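Local coordinates for multicopper oxidase (Pseudomonas thermotolerans, PDB 6VOW), which probably oxidises phenolic and related substrates, as laccases do, passing electrons from a mononuclear copper to a trinuclear copper cluster where dioxygen is reduced to water, at residues F83-H94 / G106-P117; T231-A239 / L281-L290. All blocks are in the same frame, centred on the assembly; numbering follows the deposited sequence.

Contact 1 of 2, residues F83-H94 / G106-P117; sequences FINKLDEPTTIH and GVPYVSQLPVQP. With CU (copper (II) ion), chain C; C2O (Cu-O-Cu linkage), chain B.
Asn-85 and Val-115 show how one side-chain amide can tie a turn to a neighbouring loop. With CG anti to its own backbone N (chi1 -178°), the amide of Asn-85 lies inside the bend that follows its strand. Asn-85 OD1 accepts from Leu-87 N at 3.0 Å, an Asx turn; Asn-85 ND2 donates almost straight to Glu-89 O, in the amide plane, and also to Val-115 O at 2.7 Å, on a more bent path. Thr-91 N reaches Val-115 O from the opposite face of that carbonyl, and Val-115 N returns a bond to Thr-91 O at 2.8 Å, closing a single antiparallel hydrogen-bonded bridge. The amide's rotation is thus fixed by three bonds. Val-115 CG1 lies against Asn-85 CB at 3.6 Å, while Val-115 CB lies 4.1 Å from Phe-83 CE2 and CG2 packs beside CD2 of that ring. Outside this, Pro-90 CB presses tightly on Pro-114 CB at 3.5 Å.

Farther along, chi1 of 63° sets Thr-92 OG1 between N and the carbonyl carbon, where it donates to Gly-106 O; His-138 N, from the Cu-O-Cu pocket, bonds to the same OG1. Thr-92 CG2 faces Pro-108 CG at 3.6 Å. His-94 NE2 binds a copper ion at 2.0 Å, a site shared with His-391, while ND1 is held by Asp-105 O.

The contact packs the loop leading to strand 120-126 against the end of strand 78-85 and its connection to strand 94-96, with Phe-121 beside Val-115, Ala-44 of strand 37-49 beside Phe-83, and Glu-139 touching Pro-90, Pro-108 and Pro-114.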
loop_
_atom_site.group_PDB
_atom_site.type_symbol
_atom_site.label_atom_id
_atom_site.label_comp_id
_atom_site.label_asym_id
_atom_site.label_seq_id
_atom_site.Cartn_x
_atom_site.Cartn_y
_atom_site.Cartn_z
ATOM N N PHE A 83 4.574 18.603 -6.213
ATOM C CA PHE A 83 3.661 18.538 -5.156
ATOM C C PHE A 83 3.486 19.897 -4.437
ATOM O O PHE A 83 4.398 20.517 -3.992
ATOM C CB PHE A 83 3.993 17.465 -4.156
ATOM C CG PHE A 83 3.168 17.597 -2.935
ATOM C CD1 PHE A 83 1.769 17.479 -3.017
ATOM C CD2 PHE A 83 3.735 17.834 -1.733
ATOM C CE1 PHE A 83 0.978 17.578 -1.853
ATOM C CE2 PHE A 83 2.946 17.954 -0.556
ATOM C CZ PHE A 83 1.594 17.822 -0.632
ATOM N N ILE A 84 2.258 20.322 -4.368
ATOM C CA ILE A 84 1.929 21.615 -3.806
ATOM C C ILE A 84 1.015 21.396 -2.636
ATOM O O ILE A 84 -0.070 20.846 -2.808
ATOM C CB ILE A 84 1.195 22.501 -4.809
ATOM C CG1 ILE A 84 2.055 22.672 -6.091
ATOM C CG2 ILE A 84 0.989 23.885 -4.204
ATOM C CD1 ILE A 84 1.351 23.393 -7.247
ATOM N N ASN A 85 1.425 21.889 -1.473
ATOM C CA ASN A 85 0.653 21.712 -0.232
ATOM C C ASN A 85 -0.359 22.871 -0.060
ATOM O O ASN A 85 0.021 23.991 0.267
ATOM C CB ASN A 85 1.609 21.654 0.931
ATOM C CG ASN A 85 0.911 21.414 2.244
ATOM O OD1 ASN A 85 -0.246 21.115 2.289
ATOM N ND2 ASN A 85 1.625 21.501 3.286
ATOM N N LYS A 86 -1.633 22.626 -0.337
ATOM C CA LYS A 86 -2.690 23.613 -0.002
ATOM C C LYS A 86 -3.583 23.213 1.190
ATOM O O LYS A 86 -4.792 23.545 1.281
ATOM C CB LYS A 86 -3.515 23.895 -1.214
ATOM C CG LYS A 86 -2.736 24.536 -2.358
ATOM C CD LYS A 86 -3.747 25.090 -3.376
ATOM C CE LYS A 86 -3.190 26.106 -4.365
ATOM N NZ LYS A 86 -4.054 26.192 -5.579
ATOM N N LEU A 87 -2.965 22.479 2.105
ATOM C CA LEU A 87 -3.559 22.190 3.389
ATOM C C LEU A 87 -3.115 23.261 4.328
ATOM O O LEU A 87 -2.357 24.181 4.001
ATOM C CB LEU A 87 -3.157 20.788 3.910
ATOM C CG LEU A 87 -3.574 19.671 3.024
ATOM C CD1 LEU A 87 -2.886 18.417 3.465
ATOM C CD2 LEU A 87 -5.089 19.474 2.986
ATOM N N ASP A 88 -3.620 23.138 5.527
ATOM C CA ASP A 88 -3.347 24.122 6.525
ATOM C C ASP A 88 -2.280 23.649 7.458
ATOM O O ASP A 88 -2.067 24.299 8.410
ATOM C CB ASP A 88 -4.609 24.644 7.193
ATOM C CG ASP A 88 -5.373 23.594 8.008
ATOM O OD1 ASP A 88 -4.796 22.537 8.476
ATOM O OD2 ASP A 88 -6.603 23.870 8.180
ATOM N N GLU A 89 -1.595 22.554 7.113
ATOM C CA GLU A 89 -0.466 22.067 7.868
ATOM C C GLU A 89 0.565 21.296 7.003
ATOM O O GLU A 89 0.267 20.909 5.919
ATOM C CB GLU A 89 -0.941 21.137 8.978
ATOM C CG GLU A 89 -1.446 19.801 8.480
ATOM C CD GLU A 89 -2.139 19.021 9.583
ATOM O OE1 GLU A 89 -2.776 19.609 10.447
ATOM O OE2 GLU A 89 -2.054 17.836 9.615
ATOM N N PRO A 90 1.757 21.060 7.571
ATOM C CA PRO A 90 2.789 20.433 6.774
ATOM C C PRO A 90 2.443 19.017 6.294
ATOM O O PRO A 90 1.677 18.328 6.913
ATOM C CB PRO A 90 3.992 20.407 7.731
ATOM C CG PRO A 90 3.707 21.418 8.802
ATOM C CD PRO A 90 2.253 21.480 8.925
ATOM N N THR A 91 2.998 18.594 5.175
ATOM C CA THR A 91 2.761 17.240 4.682
ATOM C C THR A 91 3.954 16.880 3.806
ATOM O O THR A 91 4.790 17.711 3.510
ATOM C CB THR A 91 1.341 17.139 4.045
ATOM O OG1 THR A 91 0.982 15.796 3.706
ATOM C CG2 THR A 91 1.218 18.037 2.886
ATOM N N THR A 92 4.090 15.618 3.514
ATOM C CA THR A 92 5.023 15.163 2.535
ATOM C C THR A 92 4.188 14.163 1.692
ATOM O O THR A 92 2.990 13.945 1.957
ATOM C CB THR A 92 6.161 14.357 3.152
ATOM O OG1 THR A 92 5.603 13.179 3.761
ATOM C CG2 THR A 92 7.043 15.194 4.144
ATOM N N ILE A 93 4.851 13.579 0.695
ATOM C CA ILE A 93 4.278 12.463 -0.096
ATOM C C ILE A 93 5.308 11.421 -0.082
ATOM O O ILE A 93 6.444 11.658 -0.484
ATOM C CB ILE A 93 3.906 12.795 -1.565
ATOM C CG1 ILE A 93 2.747 13.773 -1.541
ATOM C CG2 ILE A 93 3.374 11.530 -2.280
ATOM C CD1 ILE A 93 2.354 14.330 -2.918
ATOM N N HIS A 94 4.941 10.303 0.523
ATOM C CA HIS A 94 5.776 9.126 0.476
ATOM C C HIS A 94 5.234 8.173 -0.572
ATOM O O HIS A 94 4.037 8.037 -0.688
ATOM C CB HIS A 94 5.804 8.455 1.846
ATOM C CG HIS A 94 6.339 7.058 1.809
ATOM N ND1 HIS A 94 7.673 6.755 1.620
ATOM C CD2 HIS A 94 5.708 5.879 1.982
ATOM C CE1 HIS A 94 7.823 5.436 1.590
ATOM N NE2 HIS A 94 6.651 4.897 1.844
ATOM N N GLY A 106 10.118 11.106 1.152
ATOM C CA GLY A 106 8.976 11.792 1.712
ATOM C C GLY A 106 8.834 11.621 3.216
ATOM O O GLY A 106 7.802 11.909 3.794
ATOM N N VAL A 107 9.887 11.196 3.864
ATOM C CA VAL A 107 9.848 11.107 5.294
ATOM C C VAL A 107 10.380 12.399 5.973
ATOM O O VAL A 107 11.520 12.821 5.729
ATOM C CB VAL A 107 10.668 9.897 5.745
ATOM C CG1 VAL A 107 10.818 9.963 7.252
ATOM C CG2 VAL A 107 9.972 8.620 5.294
ATOM N N PRO A 108 9.575 13.036 6.833
ATOM C CA PRO A 108 10.039 14.307 7.329
ATOM C C PRO A 108 11.256 14.080 8.144
ATOM O O PRO A 108 11.269 13.140 8.945
ATOM C CB PRO A 108 8.860 14.818 8.181
ATOM C CG PRO A 108 7.643 14.168 7.562
ATOM C CD PRO A 108 8.153 12.806 7.172
ATOM N N TYR A 109 12.273 14.893 7.873
ATOM C CA TYR A 109 13.544 14.988 8.607
ATOM C C TYR A 109 14.537 13.871 8.329
ATOM O O TYR A 109 15.639 13.848 8.891
ATOM C CB TYR A 109 13.303 15.223 10.104
ATOM C CG TYR A 109 12.413 16.434 10.353
ATOM C CD1 TYR A 109 12.919 17.745 10.262
ATOM C CD2 TYR A 109 11.066 16.257 10.708
ATOM C CE1 TYR A 109 12.091 18.850 10.498
ATOM C CE2 TYR A 109 10.243 17.327 10.942
ATOM C CZ TYR A 109 10.759 18.606 10.835
ATOM O OH TYR A 109 9.922 19.604 11.083
ATOM N N VAL A 110 14.166 12.975 7.426
ATOM C CA VAL A 110 15.058 11.934 6.935
ATOM C C VAL A 110 15.240 12.175 5.448
ATOM O O VAL A 110 16.373 12.216 5.000
ATOM C CB VAL A 110 14.451 10.553 7.239
ATOM C CG1 VAL A 110 15.048 9.431 6.408
ATOM C CG2 VAL A 110 14.565 10.270 8.751
ATOM N N SER A 111 14.129 12.346 4.709
ATOM C CA SER A 111 14.153 12.629 3.261
ATOM C C SER A 111 14.270 14.115 2.998
ATOM O O SER A 111 14.998 14.528 2.134
ATOM C CB SER A 111 12.852 12.195 2.485
ATOM O OG SER A 111 12.617 13.009 1.209
ATOM N N GLN A 112 13.436 14.879 3.686
ATOM C CA GLN A 112 13.162 16.286 3.370
ATOM C C GLN A 112 12.599 16.981 4.595
ATOM O O GLN A 112 12.264 16.375 5.588
ATOM C CB GLN A 112 12.124 16.410 2.235
ATOM C CG GLN A 112 10.753 15.833 2.592
ATOM C CD GLN A 112 9.690 16.042 1.541
ATOM O OE1 GLN A 112 9.205 17.151 1.361
ATOM N NE2 GLN A 112 9.265 14.964 0.895
ATOM N N LEU A 113 12.429 18.269 4.458
ATOM C CA LEU A 113 11.649 19.051 5.357
ATOM C C LEU A 113 10.217 18.919 4.968
ATOM O O LEU A 113 9.940 18.881 3.745
ATOM C CB LEU A 113 12.074 20.523 5.238
ATOM C CG LEU A 113 13.520 20.656 5.692
ATOM C CD1 LEU A 113 14.042 21.995 5.219
ATOM C CD2 LEU A 113 13.621 20.491 7.208
ATOM N N PRO A 114 9.285 18.852 5.954
ATOM C CA PRO A 114 7.868 18.887 5.624
ATOM C C PRO A 114 7.583 19.977 4.637
ATOM O O PRO A 114 8.210 21.018 4.682
ATOM C CB PRO A 114 7.205 19.271 6.946
ATOM C CG PRO A 114 8.134 18.718 7.996
ATOM C CD PRO A 114 9.509 18.725 7.414
ATOM N N VAL A 115 6.640 19.775 3.761
ATOM C CA VAL A 115 6.295 20.778 2.847
ATOM C C VAL A 115 5.260 21.581 3.583
ATOM O O VAL A 115 4.228 21.050 3.939
ATOM C CB VAL A 115 5.644 20.160 1.597
ATOM C CG1 VAL A 115 5.162 21.306 0.682
ATOM C CG2 VAL A 115 6.630 19.172 0.924
ATOM N N GLN A 116 5.521 22.879 3.751
ATOM C CA GLN A 116 4.697 23.792 4.445
ATOM C C GLN A 116 3.515 24.169 3.630
ATOM O O GLN A 116 3.574 24.097 2.415
ATOM C CB GLN A 116 5.489 25.066 4.801
ATOM C CG GLN A 116 6.691 24.818 5.728
ATOM C CD GLN A 116 6.237 24.257 7.065
ATOM O OE1 GLN A 116 5.292 24.780 7.644
ATOM N NE2 GLN A 116 6.886 23.157 7.559
ATOM N N PRO A 117 2.435 24.619 4.285
ATOM C CA PRO A 117 1.304 25.138 3.597
ATOM C C PRO A 117 1.683 26.170 2.576
ATOM O O PRO A 117 2.506 26.979 2.856
ATOM C CB PRO A 117 0.497 25.776 4.727
ATOM C CG PRO A 117 0.771 24.887 5.882
ATOM C CD PRO A 117 2.222 24.687 5.752
HETATM CU CU CU C . 6.569 2.979 2.413
HETATM CU CU2 C2O B . 2.800 3.417 2.941
HETATM CU CU3 C2O B . 6.155 4.455 5.909
HETATM O O1 C2O B . 4.481 3.785 4.478
#

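Contact 2 of 2, residues T231-A239 / L281-L290; sequences TYRLNLPGA and LPLRNGPLRL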
loop_
_atom_site.group_PDB
_atom_site.type_symbol
_atom_site.label_atom_id
_atom_site.label_comp_id
_atom_site.label_asym_id
_atom_site.label_seq_id
_atom_site.Cartn_x
_atom_site.Cartn_y
_atom_site.Cartn_z
ATOM N N THR A 231 -7.800 -4.800 7.259
ATOM C CA THR A 231 -7.410 -5.878 6.381
ATOM C C THR A 231 -8.666 -6.468 5.737
ATOM O O THR A 231 -9.450 -7.042 6.417
ATOM C CB THR A 231 -6.704 -6.931 7.168
ATOM O OG1 THR A 231 -5.420 -6.422 7.534
ATOM C CG2 THR A 231 -6.510 -8.150 6.338
ATOM N N TYR A 232 -8.810 -6.337 4.427
ATOM C CA TYR A 232 -9.948 -6.843 3.700
ATOM C C TYR A 232 -9.682 -8.289 3.301
ATOM O O TYR A 232 -8.696 -8.593 2.654
ATOM C CB TYR A 232 -10.160 -6.033 2.488
ATOM C CG TYR A 232 -10.353 -4.599 2.804
ATOM C CD1 TYR A 232 -11.572 -4.116 3.265
ATOM C CD2 TYR A 232 -9.316 -3.682 2.580
ATOM C CE1 TYR A 232 -11.712 -2.765 3.577
ATOM C CE2 TYR A 232 -9.478 -2.351 2.832
ATOM C CZ TYR A 232 -10.673 -1.905 3.346
ATOM O OH TYR A 232 -10.774 -0.560 3.618
ATOM N N ARG A 233 -10.576 -9.168 3.752
ATOM C CA ARG A 233 -10.492 -10.621 3.513
ATOM C C ARG A 233 -11.152 -10.836 2.206
ATOM O O ARG A 233 -12.313 -11.193 2.108
ATOM C CB ARG A 233 -11.173 -11.400 4.635
ATOM C CG ARG A 233 -10.446 -11.144 5.942
ATOM C CD ARG A 233 -10.804 -12.129 7.054
ATOM N NE ARG A 233 -12.255 -12.307 7.271
ATOM C CZ ARG A 233 -13.110 -11.359 7.690
ATOM N NH1 ARG A 233 -12.710 -10.089 7.927
ATOM N NH2 ARG A 233 -14.406 -11.682 7.862
ATOM N N LEU A 234 -10.415 -10.492 1.177
ATOM C CA LEU A 234 -11.018 -10.402 -0.173
ATOM C C LEU A 234 -11.339 -11.745 -0.707
ATOM O O LEU A 234 -10.546 -12.681 -0.638
ATOM C CB LEU A 234 -10.039 -9.736 -1.170
ATOM C CG LEU A 234 -9.641 -8.273 -1.032
ATOM C CD1 LEU A 234 -8.691 -7.916 -2.174
ATOM C CD2 LEU A 234 -10.839 -7.357 -1.066
ATOM N N ASN A 235 -12.491 -11.843 -1.302
ATOM C CA ASN A 235 -12.950 -13.104 -1.841
ATOM C C ASN A 235 -13.882 -12.680 -2.920
ATOM O O ASN A 235 -14.407 -11.558 -2.838
ATOM C CB ASN A 235 -13.563 -14.000 -0.740
ATOM C CG ASN A 235 -14.764 -13.384 -0.093
ATOM O OD1 ASN A 235 -14.671 -12.692 0.930
ATOM N ND2 ASN A 235 -15.905 -13.640 -0.665
ATOM N N LEU A 236 -13.994 -13.498 -3.975
ATOM C CA LEU A 236 -14.869 -13.139 -5.149
ATOM C C LEU A 236 -15.644 -14.398 -5.589
ATOM O O LEU A 236 -15.265 -15.066 -6.547
ATOM C CB LEU A 236 -14.006 -12.576 -6.283
ATOM C CG LEU A 236 -14.547 -11.561 -7.302
ATOM C CD1 LEU A 236 -13.507 -11.481 -8.436
ATOM C CD2 LEU A 236 -15.911 -11.885 -7.835
ATOM N N PRO A 237 -16.730 -14.744 -4.867
ATOM C CA PRO A 237 -17.249 -16.089 -5.089
ATOM C C PRO A 237 -17.767 -16.234 -6.448
ATOM O O PRO A 237 -18.370 -15.316 -6.936
ATOM C CB PRO A 237 -18.407 -16.214 -4.082
ATOM C CG PRO A 237 -18.362 -14.992 -3.244
ATOM C CD PRO A 237 -17.575 -13.956 -3.958
ATOM N N GLY A 238 -17.520 -17.363 -7.088
ATOM C CA GLY A 238 -18.087 -17.562 -8.456
ATOM C C GLY A 238 -17.119 -17.337 -9.609
ATOM O O GLY A 238 -17.066 -18.111 -10.523
ATOM N N ALA A 239 -16.358 -16.260 -9.583
ATOM C CA ALA A 239 -15.555 -15.874 -10.745
ATOM C C ALA A 239 -14.282 -16.665 -10.704
ATOM O O ALA A 239 -13.879 -17.109 -9.624
ATOM C CB ALA A 239 -15.241 -14.397 -10.707
ATOM N N LEU A 281 -21.041 -10.238 -10.098
ATOM C CA LEU A 281 -20.264 -10.964 -9.130
ATOM C C LEU A 281 -19.959 -10.025 -8.001
ATOM O O LEU A 281 -19.734 -8.813 -8.233
ATOM C CB LEU A 281 -18.939 -11.390 -9.726
ATOM C CG LEU A 281 -18.846 -12.416 -10.855
ATOM C CD1 LEU A 281 -20.175 -12.785 -11.470
ATOM C CD2 LEU A 281 -17.859 -11.890 -11.902
ATOM N N PRO A 282 -19.903 -10.560 -6.778
ATOM C CA PRO A 282 -19.641 -9.631 -5.684
ATOM C C PRO A 282 -18.215 -9.760 -5.221
ATOM O O PRO A 282 -17.729 -10.858 -4.980
ATOM C CB PRO A 282 -20.650 -10.087 -4.629
ATOM C CG PRO A 282 -21.002 -11.519 -5.005
ATOM C CD PRO A 282 -20.295 -11.879 -6.249
ATOM N N LEU A 283 -17.504 -8.644 -5.178
ATOM C CA LEU A 283 -16.210 -8.631 -4.555
ATOM C C LEU A 283 -16.483 -8.370 -3.078
ATOM O O LEU A 283 -17.222 -7.459 -2.755
ATOM C CB LEU A 283 -15.306 -7.552 -5.189
ATOM C CG LEU A 283 -13.933 -7.438 -4.543
ATOM C CD1 LEU A 283 -13.079 -8.627 -4.882
ATOM C CD2 LEU A 283 -13.309 -6.182 -4.988
ATOM N N ARG A 284 -15.903 -9.161 -2.192
ATOM C CA ARG A 284 -16.277 -9.107 -0.806
ATOM C C ARG A 284 -15.147 -9.012 0.137
ATOM O O ARG A 284 -14.052 -9.607 -0.066
ATOM C CB ARG A 284 -17.037 -10.412 -0.433
ATOM C CG ARG A 284 -18.274 -10.538 -1.283
ATOM C CD ARG A 284 -19.307 -11.560 -0.841
ATOM N NE ARG A 284 -18.702 -12.804 -0.464
ATOM C CZ ARG A 284 -19.296 -13.751 0.250
ATOM N NH1 ARG A 284 -20.558 -13.669 0.610
ATOM N NH2 ARG A 284 -18.623 -14.849 0.527
ATOM N N ASN A 285 -15.459 -8.340 1.238
ATOM C CA ASN A 285 -14.681 -8.464 2.454
ATOM C C ASN A 285 -15.404 -9.431 3.452
ATOM O O ASN A 285 -16.385 -9.044 4.048
ATOM C CB ASN A 285 -14.504 -7.080 3.058
ATOM C CG ASN A 285 -13.784 -7.139 4.325
ATOM O OD1 ASN A 285 -13.091 -8.085 4.563
ATOM N ND2 ASN A 285 -14.037 -6.219 5.190
ATOM N N GLY A 286 -14.919 -10.675 3.587
ATOM C CA GLY A 286 -15.704 -11.761 4.145
ATOM C C GLY A 286 -17.083 -11.811 3.509
ATOM O O GLY A 286 -17.173 -11.962 2.346
ATOM N N PRO A 287 -18.165 -11.642 4.299
ATOM C CA PRO A 287 -19.537 -11.709 3.759
ATOM C C PRO A 287 -20.042 -10.355 3.252
ATOM O O PRO A 287 -21.157 -10.216 2.751
ATOM C CB PRO A 287 -20.334 -12.148 4.989
ATOM C CG PRO A 287 -19.636 -11.508 6.150
ATOM C CD PRO A 287 -18.172 -11.585 5.791
ATOM N N LEU A 288 -19.225 -9.337 3.412
ATOM C CA LEU A 288 -19.651 -7.995 3.081
ATOM C C LEU A 288 -19.214 -7.672 1.652
ATOM O O LEU A 288 -18.036 -7.832 1.321
ATOM C CB LEU A 288 -19.001 -6.999 4.067
ATOM C CG LEU A 288 -19.345 -7.210 5.536
ATOM C CD1 LEU A 288 -18.525 -6.242 6.369
ATOM C CD2 LEU A 288 -20.865 -7.040 5.783
ATOM N N ARG A 289 -20.142 -7.163 0.847
ATOM C CA ARG A 289 -19.813 -6.691 -0.499
ATOM C C ARG A 289 -19.069 -5.382 -0.397
ATOM O O ARG A 289 -19.531 -4.435 0.224
ATOM C CB ARG A 289 -21.038 -6.411 -1.350
ATOM C CG ARG A 289 -21.978 -7.538 -1.559
ATOM C CD ARG A 289 -23.395 -6.906 -1.551
ATOM N NE ARG A 289 -24.031 -6.830 -2.863
ATOM C CZ ARG A 289 -25.134 -6.160 -3.125
ATOM N NH1 ARG A 289 -25.713 -5.416 -2.202
ATOM N NH2 ARG A 289 -25.639 -6.167 -4.359
ATOM N N LEU A 290 -17.930 -5.365 -1.062
ATOM C CA LEU A 290 -17.110 -4.176 -1.282
ATOM C C LEU A 290 -17.540 -3.512 -2.593
ATOM O O LEU A 290 -17.606 -2.301 -2.726
ATOM C CB LEU A 290 -15.688 -4.649 -1.424
ATOM C CG LEU A 290 -15.030 -5.158 -0.143
ATOM C CD1 LEU A 290 -13.626 -5.761 -0.401
ATOM C CD2 LEU A 290 -15.037 -3.991 0.813
#
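Leu-234 and Leu-290 meet at about a right angle, CD2 against CD1 at 3.3 Å, closer than carbons usually pack. The side chain of Leu-234 lies on the same face of the sheet as that of Asn-285, whose amide stands near the edge of the Tyr-232 ring, the two planes 80° apart. Leu-236 fills the next hollow: its CD2 comes to 3.6 Å from Leu-281 CB, and it crosses Leu-283 at about a right angle, CG meeting CD1. Ala-239 is a small bump on Leu-281 CD2.

The other face carries Asn-235 and Arg-284. The Arg-284 guanidinium, swung back by a bend at chi3 (-44°), is held between Pro-237 CG on one face, 3.6 Å from Arg-284 NE, and Gly-286 O, offset toward the rim, on the other; Asn-235 lies at its edge. Gly-286, in the type II' turn from Asn-285 to Leu-288, offers its CA to a face of the Arg-233 guanidinium.

Strands 232-235 and 281-285 run antiparallel, and Asn-235 and Arg-284 exchange two backbone bonds. Beyond them Gly-286 N donates to Arg-233 O, but Arg-233 N turns to a side chain, Asn-285 OD1, at 2.9 Å. Chemically, Leu-234, Leu-283 and Leu-290 pack on strands 165-174 and 218-225, while Asn-235 and Arg-284 occupy the other face, and a side-chain amide substitutes for a backbone acceptor near the turn. Pro-282 O, buried against Pro-237 CD, has no hydrogen-bond partner in the model.

How the contacts relate
The two contacts illustrate closures of very different span within one chain. Contact 1 comes first: 83-94 begins on the last residues of strand 78-85 and runs to strand 94-96, and the loop 106-117 returns after only 11 intervening residues, before strand 120-126. Contact 2 opens much later and encloses 41 residues, 25 of them in strands. The contacts follow in series, neither nested nor crossed. The centres of contacts 1 and 2 are about 36 Å apart, on opposite sides of the chain's centre. Contact 1 includes a copper ligand, His-94, and links the sheet of strands 78-85 and 120-126 to strand 94-96 of another; contact 2 pairs adjacent strands within the sheet of 210-214, 288-296, 280-285, 232-235 and 260-262.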